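Local coordinates for nitrogen regulatory PII-like protein (Bacillus subtilis subsp. subtilis, PDB 4R25) that takes part in nitrogen control and is required for full induction of the nrgAB operon when ammonium is limiting, at residues Met3-Ile8 with Lys62-Val67; Thr10-Phe15 with Tyr58-Ile63. All coordinates share one frame; numbering follows the deposited sequence.

How the contacts relate
Both contacts use strand 51-67, at successive levels along its pairing with strand 4-10, and they share Lys62 and Ile63; their centres lie about 14 Å apart. Contact 1 is buried, with ten of its twelve touching residues enclosed, and pairs two central strands through six backbone hydrogen bonds. One face of that pairing carries mostly charged side chains around a zinc ion near the other subunits, and the other carries apolar ones. Contact 2, only partly buried, lies where the pairing runs out: a single bridge remains, and the chain then turns into a loop. Its chemistry shifts accordingly to a guanidinium laid over a peptide and an aromatic ring packed on aliphatic side chains.

Contact 1: residues Met3-Ile8 with Lys62-Val67. With ZN (zinc ion), chain E.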
loop_
_atom_site.group_PDB
_atom_site.type_symbol
_atom_site.label_atom_id
_atom_site.label_comp_id
_atom_site.label_asym_id
_atom_site.label_seq_id
_atom_site.Cartn_x
_atom_site.Cartn_y
_atom_site.Cartn_z
ATOM N N MET A 3 -16.179 4.565 -1.158
ATOM C CA MET A 3 -15.405 3.366 -1.434
ATOM C C MET A 3 -14.262 3.325 -0.443
ATOM O O MET A 3 -13.652 4.346 -0.161
ATOM C CB MET A 3 -14.861 3.385 -2.858
ATOM C CG MET A 3 -15.869 3.843 -3.890
ATOM S SD MET A 3 -15.227 3.760 -5.567
ATOM C CE MET A 3 -15.352 1.995 -5.858
ATOM N N PHE A 4 -13.967 2.148 0.087
ATOM C CA PHE A 4 -12.928 2.038 1.102
ATOM C C PHE A 4 -11.936 0.935 0.814
ATOM O O PHE A 4 -12.262 -0.066 0.181
ATOM C CB PHE A 4 -13.541 1.809 2.489
ATOM C CG PHE A 4 -14.353 2.960 2.983
ATOM C CD1 PHE A 4 -15.723 3.003 2.768
ATOM C CD2 PHE A 4 -13.749 4.010 3.650
ATOM C CE1 PHE A 4 -16.477 4.075 3.221
ATOM C CE2 PHE A 4 -14.497 5.084 4.104
ATOM C CZ PHE A 4 -15.861 5.117 3.888
ATOM N N LYS A 5 -10.717 1.124 1.303
ATOM C CA LYS A 5 -9.742 0.058 1.304
ATOM C C LYS A 5 -9.538 -0.410 2.730
ATOM O O LYS A 5 -9.202 0.379 3.614
ATOM C CB LYS A 5 -8.421 0.528 0.708
ATOM C CG LYS A 5 -7.338 -0.547 0.682
ATOM C CD LYS A 5 -5.974 0.103 0.651
ATOM C CE LYS A 5 -4.992 -0.677 -0.193
ATOM N NZ LYS A 5 -3.744 0.117 -0.398
ATOM N N VAL A 6 -9.740 -1.703 2.952
ATOM C CA VAL A 6 -9.462 -2.290 4.246
ATOM C C VAL A 6 -8.137 -3.030 4.187
ATOM O O VAL A 6 -7.954 -3.943 3.386
ATOM C CB VAL A 6 -10.595 -3.229 4.707
ATOM C CG1 VAL A 6 -10.244 -3.885 6.036
ATOM C CG2 VAL A 6 -11.884 -2.457 4.828
ATOM N N GLU A 7 -7.212 -2.620 5.046
ATOM C CA GLU A 7 -5.885 -3.206 5.082
ATOM C C GLU A 7 -5.663 -3.961 6.392
ATOM O O GLU A 7 -5.565 -3.356 7.460
ATOM C CB GLU A 7 -4.855 -2.099 4.932
ATOM C CG GLU A 7 -3.462 -2.553 4.619
ATOM C CD GLU A 7 -2.612 -1.399 4.119
ATOM O OE1 GLU A 7 -1.755 -0.892 4.877
ATOM O OE2 GLU A 7 -2.818 -0.988 2.959
ATOM N N ILE A 8 -5.596 -5.285 6.308
ATOM C CA ILE A 8 -5.343 -6.099 7.481
ATOM C C ILE A 8 -3.887 -6.541 7.505
ATOM O O ILE A 8 -3.411 -7.180 6.570
ATOM C CB ILE A 8 -6.248 -7.346 7.502
ATOM C CG1 ILE A 8 -7.704 -6.956 7.241
ATOM C CG2 ILE A 8 -6.115 -8.070 8.827
ATOM C CD1 ILE A 8 -8.627 -8.144 7.013
ATOM N N LYS A 62 -0.167 -9.243 4.720
ATOM C CA LYS A 62 -0.913 -8.026 4.424
ATOM C C LYS A 62 -2.064 -8.383 3.489
ATOM O O LYS A 62 -1.836 -8.946 2.406
ATOM C CB LYS A 62 -0.001 -6.993 3.770
ATOM C CG LYS A 62 -0.564 -5.574 3.694
ATOM C CD LYS A 62 0.441 -4.682 2.964
ATOM C CE LYS A 62 0.065 -3.218 3.033
ATOM N NZ LYS A 62 1.113 -2.407 2.339
ATOM N N ILE A 63 -3.289 -8.087 3.919
ATOM C CA ILE A 63 -4.478 -8.387 3.140
ATOM C C ILE A 63 -5.225 -7.109 2.801
ATOM O O ILE A 63 -5.603 -6.344 3.681
ATOM C CB ILE A 63 -5.434 -9.286 3.927
ATOM C CG1 ILE A 63 -4.768 -10.630 4.252
ATOM C CG2 ILE A 63 -6.737 -9.470 3.157
ATOM C CD1 ILE A 63 -5.442 -11.400 5.334
ATOM N N GLU A 64 -5.472 -6.901 1.516
ATOM C CA GLU A 64 -6.207 -5.728 1.069
ATOM C C GLU A 64 -7.576 -6.062 0.449
ATOM O O GLU A 64 -7.708 -6.932 -0.411
ATOM C CB GLU A 64 -5.352 -4.912 0.112
ATOM C CG GLU A 64 -4.111 -4.340 0.778
ATOM C CD GLU A 64 -3.264 -3.510 -0.168
ATOM O OE1 GLU A 64 -3.337 -3.721 -1.398
ATOM O OE2 GLU A 64 -2.526 -2.637 0.325
ATOM N N ILE A 65 -8.591 -5.355 0.916
ATOM C CA ILE A 65 -9.946 -5.549 0.466
ATOM C C ILE A 65 -10.512 -4.180 0.140
ATOM O O ILE A 65 -10.405 -3.255 0.938
ATOM C CB ILE A 65 -10.787 -6.205 1.570
ATOM C CG1 ILE A 65 -10.028 -7.394 2.158
ATOM C CG2 ILE A 65 -12.139 -6.641 1.034
ATOM C CD1 ILE A 65 -10.506 -7.807 3.529
ATOM N N VAL A 66 -11.075 -4.035 -1.052
ATOM C CA VAL A 66 -11.769 -2.808 -1.403
ATOM C C VAL A 66 -13.258 -3.078 -1.314
ATOM O O VAL A 66 -13.715 -4.149 -1.693
ATOM C CB VAL A 66 -11.402 -2.339 -2.816
ATOM C CG1 VAL A 66 -12.166 -1.063 -3.176
ATOM C CG2 VAL A 66 -9.901 -2.120 -2.913
ATOM N N VAL A 67 -14.013 -2.123 -0.790
ATOM C CA VAL A 67 -15.439 -2.333 -0.590
ATOM C C VAL A 67 -16.213 -1.070 -0.836
ATOM O O VAL A 67 -15.701 0.032 -0.633
ATOM C CB VAL A 67 -15.775 -2.799 0.846
ATOM C CG1 VAL A 67 -15.152 -4.158 1.130
ATOM C CG2 VAL A 67 -15.314 -1.761 1.862
HETATM ZN ZN ZN E . -1.543 -0.550 0.678
HETATM O O HOH W 1 0.816 -1.066 -0.211
#
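Glu7 lies beside Glu64, the two side chains pointing the same way with carboxylate planes 24° apart. Glu7 OE2 and Glu64 OE2 come within 3.1 Å, joined by a zinc ion. Glu64 OE2 binds the metal at 2.3 Å; its OE1 forms a salt bridge with Lys62 of the third subunit. Lys5 NZ follows at 2.5 Å. The Glu7 OE2 bond of 2.6 Å is the longest from protein, and a water also binds. Metal binding through NZ would favour a neutral Lys5 amine. From strand 51-67, extended Lys62 brings CE to 3.4 Å from Glu7 CD, while its NZ donates to the zinc-bound water at 2.9 Å and forms a salt bridge with Glu64 of the second subunit. An alanine in place of Lys62 would probably leave that glutamate without its charged mate and open a gap beside Glu7. On the opposite face Ile8 CD1 meets Ile65 CD1 at 4.0 Å. Six backbone hydrogen bonds, in the pairs Phe4-Val67, Val6-Ile65 and Ile8-Ile63, fix the antiparallel register, strand axes at 160°. Strands 29-44 and 92-97 flank the pair, and helix 72-83 covers the apolar face, Val72 touching Phe4 and Val67, Ala79 and Leu83 touching Ile8.

Contact 2: residues Thr10-Phe15 with Tyr58-Ile63; sequences TRPANF and YERLKI
The first strand-to-helix connection of the PII fold leaves the sheet at Thr10, whose backbone forms an antiparallel hydrogen-bonded pair with Leu61. Thr10 N donates to Leu61 O at 3.0 Å, and Leu61 N returns a bond to Thr10 O at 2.7 Å. Beyond this bridge the loop is held by side chains. The Arg60 guanidinium lies over the Thr10-Arg11 peptide, with Thr10 C and Arg11 N each 3.5 Å above one face, displaced toward its rim; Tyr58 CD2 lies over the opposite face, also toward the rim. The Arg60 chain, bent at chi2 and chi3, brings NE back to Glu59 O at 2.7 Å, a hydrogen bond tilted 28° from the carbonyl plane. NH2 of Arg60 lies 3.4 Å from Arg11 CB. Arg11 carries a like charge, but its own guanidinium is engaged by a salt bridge to Asp90, whose carbonyl also receives a hydrogen bond from Thr10 OG1. Pro12 CG rests on Glu59 CB at 4.0 Å, crossing it at a slant. At the start of helix 15-25, CG of Phe15 is anti to the backbone N (chi1 -164°), on a CB that points toward strand 51-67. Leu61 CD2 makes a CH-pi contact over one face of the ring, 4.1 Å from its centroid and 15° off the normal, while Ile63 CD1 meets Phe15 CE1 tip to tip at 3.6 Å. Phe32 adds an edge-to-face contact. A strand passing through a short loop into a helix packed back on the neighbouring strand is the opening beta-alpha unit of the ferredoxin-like beta-alpha-beta-beta-alpha-beta fold of PII proteins.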
loop_
_atom_site.group_PDB
_atom_site.type_symbol
_atom_site.label_atom_id
_atom_site.label_comp_id
_atom_site.label_asym_id
_atom_site.label_seq_id
_atom_site.Cartn_x
_atom_site.Cartn_y
_atom_site.Cartn_z
ATOM N N THR A 10 -1.419 -8.818 9.665
ATOM C CA THR A 10 -1.588 -9.802 10.718
ATOM C C THR A 10 -0.661 -11.023 10.630
ATOM O O THR A 10 0.229 -11.095 9.786
ATOM C CB THR A 10 -3.079 -10.215 10.812
ATOM O OG1 THR A 10 -3.257 -11.232 11.802
ATOM C CG2 THR A 10 -3.594 -10.706 9.464
ATOM N N ARG A 11 -0.869 -11.955 11.553
ATOM C CA ARG A 11 -0.124 -13.208 11.653
ATOM C C ARG A 11 -0.553 -14.159 10.531
ATOM O O ARG A 11 -1.739 -14.254 10.221
ATOM C CB ARG A 11 -0.409 -13.813 13.037
ATOM C CG ARG A 11 -0.018 -15.258 13.280
ATOM C CD ARG A 11 -0.656 -15.774 14.593
ATOM N NE ARG A 11 -0.298 -14.989 15.781
ATOM C CZ ARG A 11 -1.180 -14.344 16.547
ATOM N NH1 ARG A 11 -2.477 -14.391 16.258
ATOM N NH2 ARG A 11 -0.773 -13.651 17.605
ATOM N N PRO A 12 0.421 -14.846 9.912
ATOM C CA PRO A 12 0.237 -15.723 8.742
ATOM C C PRO A 12 -0.793 -16.866 8.883
ATOM O O PRO A 12 -1.195 -17.429 7.860
ATOM C CB PRO A 12 1.633 -16.314 8.535
ATOM C CG PRO A 12 2.571 -15.257 9.075
ATOM C CD PRO A 12 1.848 -14.669 10.260
ATOM N N ALA A 13 -1.210 -17.201 10.098
ATOM C CA ALA A 13 -2.213 -18.251 10.294
ATOM C C ALA A 13 -3.661 -17.753 10.146
ATOM O O ALA A 13 -3.914 -16.550 10.152
ATOM C CB ALA A 13 -2.016 -18.902 11.656
ATOM N N ASN A 14 -4.600 -18.691 10.026
ATOM C CA ASN A 14 -6.036 -18.390 10.049
ATOM C C ASN A 14 -6.617 -17.791 8.766
ATOM O O ASN A 14 -7.754 -17.305 8.757
ATOM C CB ASN A 14 -6.366 -17.466 11.219
ATOM C CG ASN A 14 -7.171 -18.155 12.306
ATOM O OD1 ASN A 14 -8.052 -18.973 12.029
ATOM N ND2 ASN A 14 -6.873 -17.817 13.558
ATOM N N PHE A 15 -5.848 -17.832 7.686
ATOM C CA PHE A 15 -6.240 -17.158 6.458
ATOM C C PHE A 15 -7.512 -17.790 5.865
ATOM O O PHE A 15 -8.402 -17.081 5.398
ATOM C CB PHE A 15 -5.071 -17.186 5.463
ATOM C CG PHE A 15 -5.202 -16.207 4.326
ATOM C CD1 PHE A 15 -6.152 -15.201 4.354
ATOM C CD2 PHE A 15 -4.385 -16.314 3.212
ATOM C CE1 PHE A 15 -6.276 -14.312 3.299
ATOM C CE2 PHE A 15 -4.505 -15.430 2.149
ATOM C CZ PHE A 15 -5.448 -14.428 2.193
ATOM N N TYR A 58 9.365 -9.817 12.645
ATOM C CA TYR A 58 8.511 -10.992 12.511
ATOM C C TYR A 58 7.843 -11.057 11.137
ATOM O O TYR A 58 8.043 -10.181 10.293
ATOM C CB TYR A 58 7.471 -11.036 13.637
ATOM C CG TYR A 58 6.906 -9.685 13.987
ATOM C CD1 TYR A 58 7.599 -8.819 14.827
ATOM C CD2 TYR A 58 5.680 -9.266 13.477
ATOM C CE1 TYR A 58 7.095 -7.568 15.145
ATOM C CE2 TYR A 58 5.162 -8.017 13.793
ATOM C CZ TYR A 58 5.877 -7.171 14.627
ATOM O OH TYR A 58 5.375 -5.929 14.942
ATOM N N GLU A 59 7.065 -12.109 10.913
ATOM C CA GLU A 59 6.379 -12.302 9.642
ATOM C C GLU A 59 4.999 -11.718 9.724
ATOM O O GLU A 59 4.328 -11.833 10.747
ATOM C CB GLU A 59 6.244 -13.777 9.324
ATOM C CG GLU A 59 7.515 -14.521 9.514
ATOM C CD GLU A 59 8.624 -13.889 8.743
ATOM O OE1 GLU A 59 9.705 -13.702 9.338
ATOM O OE2 GLU A 59 8.406 -13.573 7.551
ATOM N N ARG A 60 4.568 -11.101 8.635
ATOM C CA ARG A 60 3.236 -10.540 8.592
ATOM C C ARG A 60 2.568 -10.819 7.252
ATOM O O ARG A 60 3.224 -10.916 6.212
ATOM C CB ARG A 60 3.284 -9.038 8.877
ATOM C CG ARG A 60 3.850 -8.667 10.252
ATOM C CD ARG A 60 2.811 -8.751 11.366
ATOM N NE ARG A 60 2.653 -10.101 11.893
ATOM C CZ ARG A 60 2.301 -10.374 13.146
ATOM N NH1 ARG A 60 2.081 -9.385 13.998
ATOM N NH2 ARG A 60 2.182 -11.632 13.549
ATOM N N LEU A 61 1.253 -10.963 7.296
ATOM C CA LEU A 61 0.452 -11.140 6.105
ATOM C C LEU A 61 -0.327 -9.858 5.885
ATOM O O LEU A 61 -1.059 -9.418 6.765
ATOM C CB LEU A 61 -0.505 -12.313 6.299
ATOM C CG LEU A 61 -1.563 -12.557 5.227
ATOM C CD1 LEU A 61 -0.930 -12.938 3.889
ATOM C CD2 LEU A 61 -2.528 -13.628 5.706
ATOM N N LYS A 62 -0.167 -9.243 4.720
ATOM C CA LYS A 62 -0.913 -8.026 4.424
ATOM C C LYS A 62 -2.064 -8.383 3.489
ATOM O O LYS A 62 -1.836 -8.946 2.406
ATOM C CB LYS A 62 -0.001 -6.993 3.770
ATOM C CG LYS A 62 -0.564 -5.574 3.694
ATOM C CD LYS A 62 0.441 -4.682 2.964
ATOM C CE LYS A 62 0.065 -3.218 3.033
ATOM N NZ LYS A 62 1.113 -2.407 2.339
ATOM N N ILE A 63 -3.289 -8.087 3.919
ATOM C CA ILE A 63 -4.478 -8.387 3.140
ATOM C C ILE A 63 -5.225 -7.109 2.801
ATOM O O ILE A 63 -5.603 -6.344 3.681
ATOM C CB ILE A 63 -5.434 -9.286 3.927
ATOM C CG1 ILE A 63 -4.768 -10.630 4.252
ATOM C CG2 ILE A 63 -6.737 -9.470 3.157
ATOM C CD1 ILE A 63 -5.442 -11.400 5.334
#